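PDB 3MI6: alpha-galactosidase from Lactobacillus brevis, which probably hydrolyses terminal, non-reducing alpha-D-galactose residues in alpha-D-galactosides such as galactose oligosaccharides, galactomannans and galactolipids. Local coordinates for residues F12-Q24 against Y151-S163. Sequence-based numbering, arbitrary orientation.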
loop_
_atom_site.group_PDB
_atom_site.type_symbol
_atom_site.label_atom_id
_atom_site.label_comp_id
_atom_site.label_asym_id
_atom_site.label_seq_id
_atom_site.Cartn_x
_atom_site.Cartn_y
_atom_site.Cartn_z
ATOM N N PHE D 12 27.817 -3.939 30.372
ATOM C CA PHE D 12 26.780 -3.234 31.088
ATOM C C PHE D 12 25.451 -3.609 30.494
ATOM O O PHE D 12 25.254 -3.542 29.281
ATOM C CB PHE D 12 27.017 -1.735 30.982
ATOM C CG PHE D 12 28.370 -1.328 31.453
ATOM C CD1 PHE D 12 28.566 -0.923 32.762
ATOM C CD2 PHE D 12 29.461 -1.408 30.605
ATOM C CE1 PHE D 12 29.815 -0.575 33.204
ATOM C CE2 PHE D 12 30.712 -1.059 31.044
ATOM C CZ PHE D 12 30.891 -0.640 32.345
ATOM N N HIS D 13 24.541 -3.993 31.376
ATOM C CA HIS D 13 23.282 -4.560 30.999
ATOM C C HIS D 13 22.229 -3.967 31.918
ATOM O O HIS D 13 22.203 -4.234 33.107
ATOM C CB HIS D 13 23.383 -6.071 31.167
ATOM C CG HIS D 13 22.182 -6.833 30.701
ATOM N ND1 HIS D 13 20.889 -6.392 30.894
ATOM C CD2 HIS D 13 22.081 -8.041 30.094
ATOM C CE1 HIS D 13 20.044 -7.285 30.409
ATOM N NE2 HIS D 13 20.742 -8.293 29.914
ATOM N N LEU D 14 21.368 -3.135 31.346
ATOM C CA LEU D 14 20.246 -2.538 32.051
ATOM C C LEU D 14 18.936 -3.376 31.923
ATOM O O LEU D 14 18.529 -3.760 30.816
ATOM C CB LEU D 14 20.043 -1.121 31.515
ATOM C CG LEU D 14 21.047 -0.028 31.936
ATOM C CD1 LEU D 14 22.443 -0.268 31.402
ATOM C CD2 LEU D 14 20.547 1.366 31.520
ATOM N N GLN D 15 18.294 -3.673 33.054
ATOM C CA GLN D 15 17.026 -4.412 33.072
ATOM C C GLN D 15 15.891 -3.648 33.735
ATOM O O GLN D 15 15.950 -3.324 34.929
ATOM C CB GLN D 15 17.163 -5.761 33.773
ATOM C CG GLN D 15 17.895 -6.815 32.969
ATOM C CD GLN D 15 17.666 -8.197 33.528
ATOM O OE1 GLN D 15 17.588 -8.375 34.739
ATOM N NE2 GLN D 15 17.540 -9.181 32.652
ATOM N N THR D 16 14.856 -3.359 32.952
ATOM C CA THR D 16 13.621 -2.832 33.499
ATOM C C THR D 16 12.706 -4.037 33.755
ATOM O O THR D 16 13.130 -5.190 33.596
ATOM C CB THR D 16 12.971 -1.818 32.533
ATOM O OG1 THR D 16 13.013 -2.327 31.194
ATOM C CG2 THR D 16 13.726 -0.522 32.551
ATOM N N ASP D 17 11.466 -3.804 34.155
ATOM C CA ASP D 17 10.564 -4.926 34.303
ATOM C C ASP D 17 10.467 -5.811 33.041
ATOM O O ASP D 17 10.368 -7.041 33.156
ATOM C CB ASP D 17 9.194 -4.466 34.786
ATOM C CG ASP D 17 9.213 -4.051 36.243
ATOM O OD1 ASP D 17 10.265 -4.276 36.880
ATOM O OD2 ASP D 17 8.200 -3.512 36.752
ATOM N N HIS D 18 10.540 -5.214 31.845
ATOM C CA HIS D 18 10.312 -5.980 30.613
ATOM C C HIS D 18 11.341 -5.771 29.503
ATOM O O HIS D 18 11.291 -6.448 28.475
ATOM C CB HIS D 18 8.891 -5.742 30.088
ATOM C CG HIS D 18 7.842 -5.864 31.147
ATOM N ND1 HIS D 18 7.376 -4.782 31.860
ATOM C CD2 HIS D 18 7.195 -6.948 31.639
ATOM C CE1 HIS D 18 6.480 -5.192 32.741
ATOM N NE2 HIS D 18 6.348 -6.501 32.626
ATOM N N THR D 19 12.280 -4.853 29.698
ATOM C CA THR D 19 13.273 -4.609 28.657
ATOM C C THR D 19 14.735 -4.854 29.076
ATOM O O THR D 19 15.063 -4.909 30.267
ATOM C CB THR D 19 13.077 -3.205 28.010
ATOM O OG1 THR D 19 13.709 -2.184 28.788
ATOM C CG2 THR D 19 11.598 -2.884 27.898
ATOM N N SER D 20 15.602 -5.010 28.081
ATOM C CA SER D 20 17.035 -5.130 28.310
ATOM C C SER D 20 17.799 -4.259 27.340
ATOM O O SER D 20 17.767 -4.486 26.138
ATOM C CB SER D 20 17.512 -6.580 28.134
ATOM O OG SER D 20 17.007 -7.427 29.152
ATOM N N TYR D 21 18.491 -3.263 27.868
ATOM C CA TYR D 21 19.427 -2.460 27.102
ATOM C C TYR D 21 20.811 -2.973 27.507
ATOM O O TYR D 21 21.152 -2.971 28.685
ATOM C CB TYR D 21 19.245 -0.998 27.509
ATOM C CG TYR D 21 19.920 0.053 26.642
ATOM C CD1 TYR D 21 21.293 0.241 26.680
ATOM C CD2 TYR D 21 19.168 0.899 25.832
ATOM C CE1 TYR D 21 21.902 1.207 25.913
ATOM C CE2 TYR D 21 19.762 1.875 25.068
ATOM C CZ TYR D 21 21.131 2.029 25.113
ATOM O OH TYR D 21 21.730 2.998 24.343
ATOM N N ILE D 22 21.594 -3.446 26.546
ATOM C CA ILE D 22 22.891 -4.028 26.841
ATOM C C ILE D 22 23.979 -3.418 25.959
ATOM O O ILE D 22 23.829 -3.362 24.730
ATOM C CB ILE D 22 22.899 -5.543 26.572
ATOM C CG1 ILE D 22 21.717 -6.234 27.248
ATOM C CG2 ILE D 22 24.210 -6.166 27.009
ATOM C CD1 ILE D 22 21.503 -7.684 26.750
ATOM N N PHE D 23 25.078 -2.977 26.575
ATOM C CA PHE D 23 26.265 -2.598 25.811
ATOM C C PHE D 23 27.568 -3.083 26.441
ATOM O O PHE D 23 27.576 -3.544 27.578
ATOM C CB PHE D 23 26.316 -1.090 25.541
ATOM C CG PHE D 23 26.419 -0.232 26.779
ATOM C CD1 PHE D 23 25.296 0.051 27.539
ATOM C CD2 PHE D 23 27.635 0.329 27.152
ATOM C CE1 PHE D 23 25.379 0.855 28.654
ATOM C CE2 PHE D 23 27.729 1.141 28.281
ATOM C CZ PHE D 23 26.597 1.404 29.030
ATOM N N GLN D 24 28.663 -2.957 25.694
ATOM C CA GLN D 24 29.950 -3.506 26.099
ATOM C C GLN D 24 31.119 -2.606 25.704
ATOM O O GLN D 24 31.154 -2.065 24.596
ATOM C CB GLN D 24 30.140 -4.887 25.474
ATOM C CG GLN D 24 31.369 -5.632 25.958
ATOM C CD GLN D 24 31.486 -7.031 25.348
ATOM O OE1 GLN D 24 31.121 -7.256 24.186
ATOM N NE2 GLN D 24 32.008 -7.975 26.131
ATOM N N TYR D 151 23.022 6.938 32.259
ATOM C CA TYR D 151 21.997 5.961 31.969
ATOM C C TYR D 151 21.296 5.734 33.282
ATOM O O TYR D 151 21.851 5.097 34.162
ATOM C CB TYR D 151 22.634 4.635 31.586
ATOM C CG TYR D 151 23.407 4.592 30.285
ATOM C CD1 TYR D 151 24.762 4.898 30.242
ATOM C CD2 TYR D 151 22.796 4.188 29.104
ATOM C CE1 TYR D 151 25.483 4.831 29.048
ATOM C CE2 TYR D 151 23.497 4.125 27.911
ATOM C CZ TYR D 151 24.839 4.438 27.884
ATOM O OH TYR D 151 25.530 4.366 26.693
ATOM N N SER D 152 20.091 6.254 33.441
ATOM C CA SER D 152 19.297 5.917 34.615
ATOM C C SER D 152 18.166 4.947 34.269
ATOM O O SER D 152 17.332 5.236 33.418
ATOM C CB SER D 152 18.729 7.176 35.241
ATOM O OG SER D 152 19.741 8.147 35.355
ATOM N N ILE D 153 18.162 3.791 34.927
ATOM C CA ILE D 153 17.083 2.825 34.807
ATOM C C ILE D 153 15.888 3.205 35.677
ATOM O O ILE D 153 16.042 3.574 36.834
ATOM C CB ILE D 153 17.563 1.411 35.189
ATOM C CG1 ILE D 153 18.180 0.721 33.979
ATOM C CG2 ILE D 153 16.419 0.532 35.660
ATOM C CD1 ILE D 153 17.994 -0.778 34.020
ATOM N N PHE D 154 14.694 3.124 35.105
ATOM C CA PHE D 154 13.453 3.295 35.859
ATOM C C PHE D 154 12.575 2.076 35.618
ATOM O O PHE D 154 11.575 2.149 34.915
ATOM C CB PHE D 154 12.730 4.544 35.395
ATOM C CG PHE D 154 13.254 5.808 35.997
ATOM C CD1 PHE D 154 14.276 6.485 35.409
ATOM C CD2 PHE D 154 12.690 6.328 37.135
ATOM C CE1 PHE D 154 14.731 7.639 35.946
ATOM C CE2 PHE D 154 13.147 7.490 37.671
ATOM C CZ PHE D 154 14.168 8.144 37.079
ATOM N N PRO D 155 12.942 0.948 36.223
ATOM C CA PRO D 155 12.444 -0.378 35.860
ATOM C C PRO D 155 10.929 -0.481 35.761
ATOM O O PRO D 155 10.440 -1.217 34.903
ATOM C CB PRO D 155 12.935 -1.251 37.009
ATOM C CG PRO D 155 13.207 -0.285 38.131
ATOM C CD PRO D 155 13.733 0.916 37.461
ATOM N N HIS D 156 10.190 0.229 36.605
ATOM C CA HIS D 156 8.739 -0.018 36.674
ATOM C C HIS D 156 7.877 0.668 35.587
ATOM O O HIS D 156 6.685 0.382 35.452
ATOM C CB HIS D 156 8.195 0.231 38.096
ATOM C CG HIS D 156 8.946 -0.514 39.155
ATOM N ND1 HIS D 156 9.151 -1.877 39.103
ATOM C CD2 HIS D 156 9.568 -0.084 40.279
ATOM C CE1 HIS D 156 9.864 -2.255 40.149
ATOM N NE2 HIS D 156 10.128 -1.185 40.878
ATOM N N GLN D 157 8.480 1.563 34.813
ATOM C CA GLN D 157 7.776 2.174 33.703
ATOM C C GLN D 157 8.522 1.824 32.422
ATOM O O GLN D 157 8.252 2.368 31.361
ATOM C CB GLN D 157 7.673 3.688 33.888
ATOM C CG GLN D 157 6.970 4.127 35.148
ATOM C CD GLN D 157 7.868 4.137 36.371
ATOM O OE1 GLN D 157 9.085 4.269 36.253
ATOM N NE2 GLN D 157 7.267 4.001 37.559
ATOM N N ASP D 158 9.483 0.924 32.531
ATOM C CA ASP D 158 10.221 0.480 31.353
ATOM C C ASP D 158 10.982 1.604 30.635
ATOM O O ASP D 158 11.336 1.480 29.470
ATOM C CB ASP D 158 9.288 -0.289 30.407
ATOM C CG ASP D 158 9.042 -1.745 30.875
ATOM O OD1 ASP D 158 9.966 -2.335 31.493
ATOM O OD2 ASP D 158 7.944 -2.305 30.617
ATOM N N VAL D 159 11.265 2.675 31.374
ATOM C CA VAL D 159 12.009 3.830 30.876
ATOM C C VAL D 159 13.497 3.787 31.217
ATOM O O VAL D 159 13.872 3.536 32.355
ATOM C CB VAL D 159 11.485 5.120 31.521
ATOM C CG1 VAL D 159 12.443 6.278 31.258
ATOM C CG2 VAL D 159 10.081 5.440 31.031
ATOM N N ILE D 160 14.343 4.055 30.232
ATOM C CA ILE D 160 15.757 4.317 30.454
ATOM C C ILE D 160 15.992 5.749 30.040
ATOM O O ILE D 160 15.588 6.128 28.950
ATOM C CB ILE D 160 16.610 3.418 29.565
ATOM C CG1 ILE D 160 16.583 1.976 30.095
ATOM C CG2 ILE D 160 18.032 3.938 29.484
ATOM C CD1 ILE D 160 17.002 0.926 29.102
ATOM N N VAL D 161 16.608 6.551 30.911
ATOM C CA VAL D 161 16.907 7.965 30.627
ATOM C C VAL D 161 18.384 8.162 30.347
ATOM O O VAL D 161 19.215 7.693 31.109
ATOM C CB VAL D 161 16.579 8.878 31.825
ATOM C CG1 VAL D 161 16.997 10.314 31.524
ATOM C CG2 VAL D 161 15.120 8.827 32.165
ATOM N N LYS D 162 18.720 8.878 29.282
ATOM C CA LYS D 162 20.121 9.037 28.896
ATOM C C LYS D 162 20.546 10.486 28.811
ATOM O O LYS D 162 19.732 11.356 28.514
ATOM C CB LYS D 162 20.387 8.345 27.557
ATOM C CG LYS D 162 20.272 6.828 27.616
ATOM C CD LYS D 162 20.318 6.210 26.240
ATOM C CE LYS D 162 21.591 6.539 25.516
ATOM N NZ LYS D 162 21.610 5.795 24.245
ATOM N N SER D 163 21.821 10.742 29.099
ATOM C CA SER D 163 22.429 12.042 28.808
ATOM C C SER D 163 23.933 11.931 28.603
ATOM O O SER D 163 24.500 10.841 28.648
ATOM C CB SER D 163 22.130 13.070 29.899
ATOM O OG SER D 163 22.936 12.859 31.046
HETATM O O HOH W 1 12.997 0.223 28.057
#
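Asp158 reaches from one beta-hairpin turn into another, and its carboxylate organises the turn it meets. OD1 accepts from the backbone N of His18 on its syn side, 3.0 Å away, and from Thr16 OG1 on its anti side, at 3.1 Å. OD2 offers its syn lone pair to His18 ND1 at 2.8 Å, with ring and carboxylate planes 74° apart. Thr16 OG1 also receives the N-H of Thr19 in an ST motif, linking the grip to the turn's own fold. Replacing Asp158 by an alanine would probably leave His18 N and ND1 and the Thr16 hydroxyl without this acceptor and free the imidazole to turn. A reciprocal pair lies alongside: His156 ND1 points almost straight at Asp17 OD2 (3.0 Å), while its NE2 is held by Asp130. Farther along the strands apolar packing surrounds one buried polar group. Leu14 CD2 lies against Ile153 CG1, the two side chains running antiparallel, and Ile160 CD1 abuts Tyr21 CB. Tyr21, its ring swung away from its own backbone N (chi1 -168°), accepts at OH from Lys162 NZ, 2.8 Å away; Glu76 binds this hydroxyl and that of Tyr151. Phe23 lies in an offset stack over one face of Tyr151, centroids 4.7 Å apart. The example illustrates how one carboxylate with several donors can fix a turn while apolar packing joins two antiparallel sheets; Glu76, in a long, weak ion pair with Lys162, may partly offset its buried charge.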